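Local coordinates for cytochrome c, mono-and diheme variant (Methylophaga aminisulfidivorans MP, PDB 7C90), which carries a covalently attached heme c and probably serves as an electron carrier in the methanol oxidation system of this marine bacterium, at residues A[68-73]-A[144-149]. Sequence-based numbering, arbitrary orientation.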
loop_
_atom_site.group_PDB
_atom_site.type_symbol
_atom_site.label_atom_id
_atom_site.label_comp_id
_atom_site.label_asym_id
_atom_site.label_seq_id
_atom_site.Cartn_x
_atom_site.Cartn_y
_atom_site.Cartn_z
ATOM N N ASN A 68 -20.970 -20.884 4.901
ATOM C CA ASN A 68 -20.695 -20.740 3.446
ATOM C C ASN A 68 -20.756 -22.122 2.786
ATOM O O ASN A 68 -19.789 -22.851 2.933
ATOM C CB ASN A 68 -19.344 -20.060 3.198
ATOM C CG ASN A 68 -19.099 -19.832 1.721
ATOM O OD1 ASN A 68 -19.933 -20.215 0.896
ATOM N ND2 ASN A 68 -17.990 -19.193 1.386
ATOM N N LEU A 69 -21.873 -22.468 2.131
ATOM C CA LEU A 69 -22.085 -23.784 1.488
ATOM C C LEU A 69 -21.006 -24.025 0.444
ATOM O O LEU A 69 -20.824 -25.187 0.095
ATOM C CB LEU A 69 -23.441 -23.833 0.778
ATOM C CG LEU A 69 -24.670 -23.914 1.669
ATOM C CD1 LEU A 69 -25.910 -24.168 0.822
ATOM C CD2 LEU A 69 -24.494 -24.966 2.755
ATOM N N TYR A 70 -20.378 -22.983 -0.105
ATOM C CA TYR A 70 -19.417 -23.185 -1.220
ATOM C C TYR A 70 -18.081 -23.716 -0.704
ATOM O O TYR A 70 -17.321 -24.117 -1.578
ATOM C CB TYR A 70 -19.189 -21.933 -2.069
ATOM C CG TYR A 70 -20.380 -21.441 -2.852
ATOM C CD1 TYR A 70 -21.210 -22.298 -3.580
ATOM C CD2 TYR A 70 -20.666 -20.091 -2.880
ATOM C CE1 TYR A 70 -22.289 -21.811 -4.307
ATOM C CE2 TYR A 70 -21.724 -19.583 -3.609
ATOM C CZ TYR A 70 -22.539 -20.444 -4.330
ATOM O OH TYR A 70 -23.574 -19.901 -5.032
ATOM N N ASN A 71 -17.818 -23.763 0.614
ATOM C CA ASN A 71 -16.520 -24.255 1.142
ATOM C C ASN A 71 -16.190 -25.669 0.628
ATOM O O ASN A 71 -14.987 -25.997 0.586
ATOM C CB ASN A 71 -16.446 -24.197 2.671
ATOM C CG ASN A 71 -16.308 -22.774 3.171
ATOM O OD1 ASN A 71 -15.957 -21.885 2.394
ATOM N ND2 ASN A 71 -16.604 -22.546 4.443
ATOM N N THR A 72 -17.184 -26.498 0.300
ATOM C CA THR A 72 -16.989 -27.938 -0.045
ATOM C C THR A 72 -17.191 -28.157 -1.550
ATOM O O THR A 72 -17.104 -29.307 -1.992
ATOM C CB THR A 72 -17.908 -28.833 0.803
ATOM O OG1 THR A 72 -19.245 -28.337 0.756
ATOM C CG2 THR A 72 -17.504 -28.888 2.257
ATOM N N ASP A 73 -17.426 -27.094 -2.323
ATOM C CA ASP A 73 -17.935 -27.202 -3.715
ATOM C C ASP A 73 -16.783 -26.852 -4.662
ATOM O O ASP A 73 -16.423 -25.669 -4.750
ATOM C CB ASP A 73 -19.218 -26.375 -3.876
ATOM C CG ASP A 73 -19.700 -26.219 -5.314
ATOM O OD1 ASP A 73 -18.944 -26.599 -6.241
ATOM O OD2 ASP A 73 -20.830 -25.700 -5.500
ATOM N N ILE A 144 -18.926 -12.904 -3.502
ATOM C CA ILE A 144 -18.113 -12.834 -2.254
ATOM C C ILE A 144 -17.998 -14.237 -1.649
ATOM O O ILE A 144 -16.881 -14.632 -1.278
ATOM C CB ILE A 144 -18.701 -11.788 -1.294
ATOM C CG1 ILE A 144 -18.491 -10.375 -1.853
ATOM C CG2 ILE A 144 -18.116 -11.919 0.112
ATOM C CD1 ILE A 144 -19.300 -9.306 -1.130
ATOM N N LEU A 145 -19.083 -15.000 -1.591
ATOM C CA LEU A 145 -19.035 -16.366 -0.997
ATOM C C LEU A 145 -18.148 -17.285 -1.858
ATOM O O LEU A 145 -17.458 -18.124 -1.307
ATOM C CB LEU A 145 -20.452 -16.927 -0.870
ATOM C CG LEU A 145 -21.371 -16.154 0.062
ATOM C CD1 LEU A 145 -22.787 -16.707 0.004
ATOM C CD2 LEU A 145 -20.834 -16.219 1.472
ATOM N N HIS A 146 -18.165 -17.141 -3.176
ATOM C CA HIS A 146 -17.244 -17.877 -4.086
ATOM C C HIS A 146 -15.795 -17.562 -3.718
ATOM O O HIS A 146 -14.966 -18.496 -3.537
ATOM C CB HIS A 146 -17.556 -17.521 -5.538
ATOM C CG HIS A 146 -18.702 -18.293 -6.087
ATOM N ND1 HIS A 146 -19.979 -17.841 -6.065
ATOM C CD2 HIS A 146 -18.743 -19.501 -6.675
ATOM C CE1 HIS A 146 -20.769 -18.711 -6.665
ATOM N NE2 HIS A 146 -20.034 -19.753 -7.033
ATOM N N ILE A 147 -15.488 -16.275 -3.596
ATOM C CA ILE A 147 -14.104 -15.823 -3.271
ATOM C C ILE A 147 -13.737 -16.394 -1.916
ATOM O O ILE A 147 -12.591 -16.804 -1.727
ATOM C CB ILE A 147 -13.997 -14.283 -3.315
ATOM C CG1 ILE A 147 -14.169 -13.762 -4.748
ATOM C CG2 ILE A 147 -12.688 -13.824 -2.686
ATOM C CD1 ILE A 147 -14.180 -12.245 -4.864
ATOM N N MET A 148 -14.663 -16.325 -0.963
ATOM C CA MET A 148 -14.409 -16.847 0.404
ATOM C C MET A 148 -14.108 -18.352 0.352
ATOM O O MET A 148 -13.104 -18.768 0.981
ATOM C CB MET A 148 -15.579 -16.575 1.330
ATOM C CG MET A 148 -15.610 -15.116 1.761
ATOM S SD MET A 148 -17.215 -14.678 2.474
ATOM C CE MET A 148 -17.389 -15.843 3.813
ATOM N N ALA A 149 -14.898 -19.148 -0.361
ATOM C CA ALA A 149 -14.609 -20.608 -0.463
ATOM C C ALA A 149 -13.180 -20.802 -0.993
ATOM O O ALA A 149 -12.433 -21.609 -0.412
ATOM C CB ALA A 149 -15.613 -21.321 -1.332
HETATM O O HOH W 1 -13.006 -24.299 1.012
#
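N68 reaches helix 141-153 with its amide nitrogen: ND2 donates to the backbone O of L145 at 2.9 Å, nearly straight, with an N-H...O angle of 165°. The oxygen lies close to the plane of the N68 amide and already takes the helical bond from the N of A149, so this buried carbonyl is gripped twice. CG stands anti to the backbone N (chi1 -176°), on the side facing the helix, and the CB of M148 also lies against ND2.

Beside it, Y70 lays its ring against H146. The two planes are tilted by 32° with centroids 4.0 Å apart, and the closest atoms are CE2 of Y70 and CE1 of H146, at 3.3 Å. The CB of L145 meets the edge of the tyrosine ring near its plane, while the CB of A149 packs against Y70, 3.3 Å from its backbone O. N71 rests its OD1 on the CA of A149, and a water donates to the O of both residues.

All this docks the loop between helices 57-65 and 74-87 onto helix 141-153, the C-terminal helix of the cytochrome c core; a short helix 167-171 follows in the chain. On helix 141-153, I147 points away from the loop and touches the heme.

The other end of the N68 amide fixes its rotation: OD1 accepts from the N of Y70 at 3.0 Å, an Asx turn, with the donor well above the carbonyl plane. An alanine here would probably leave the O of L145 with its helical bond alone and the N of Y70 without its OD1 acceptor, loosening the turn. Further out, D142 on the same helix steadies both rings, its OD1 bonded to the OH of Y70 and its backbone O to ND1 of H146, and OD2 of D117 is hydrogen-bonded to ND2 of N71.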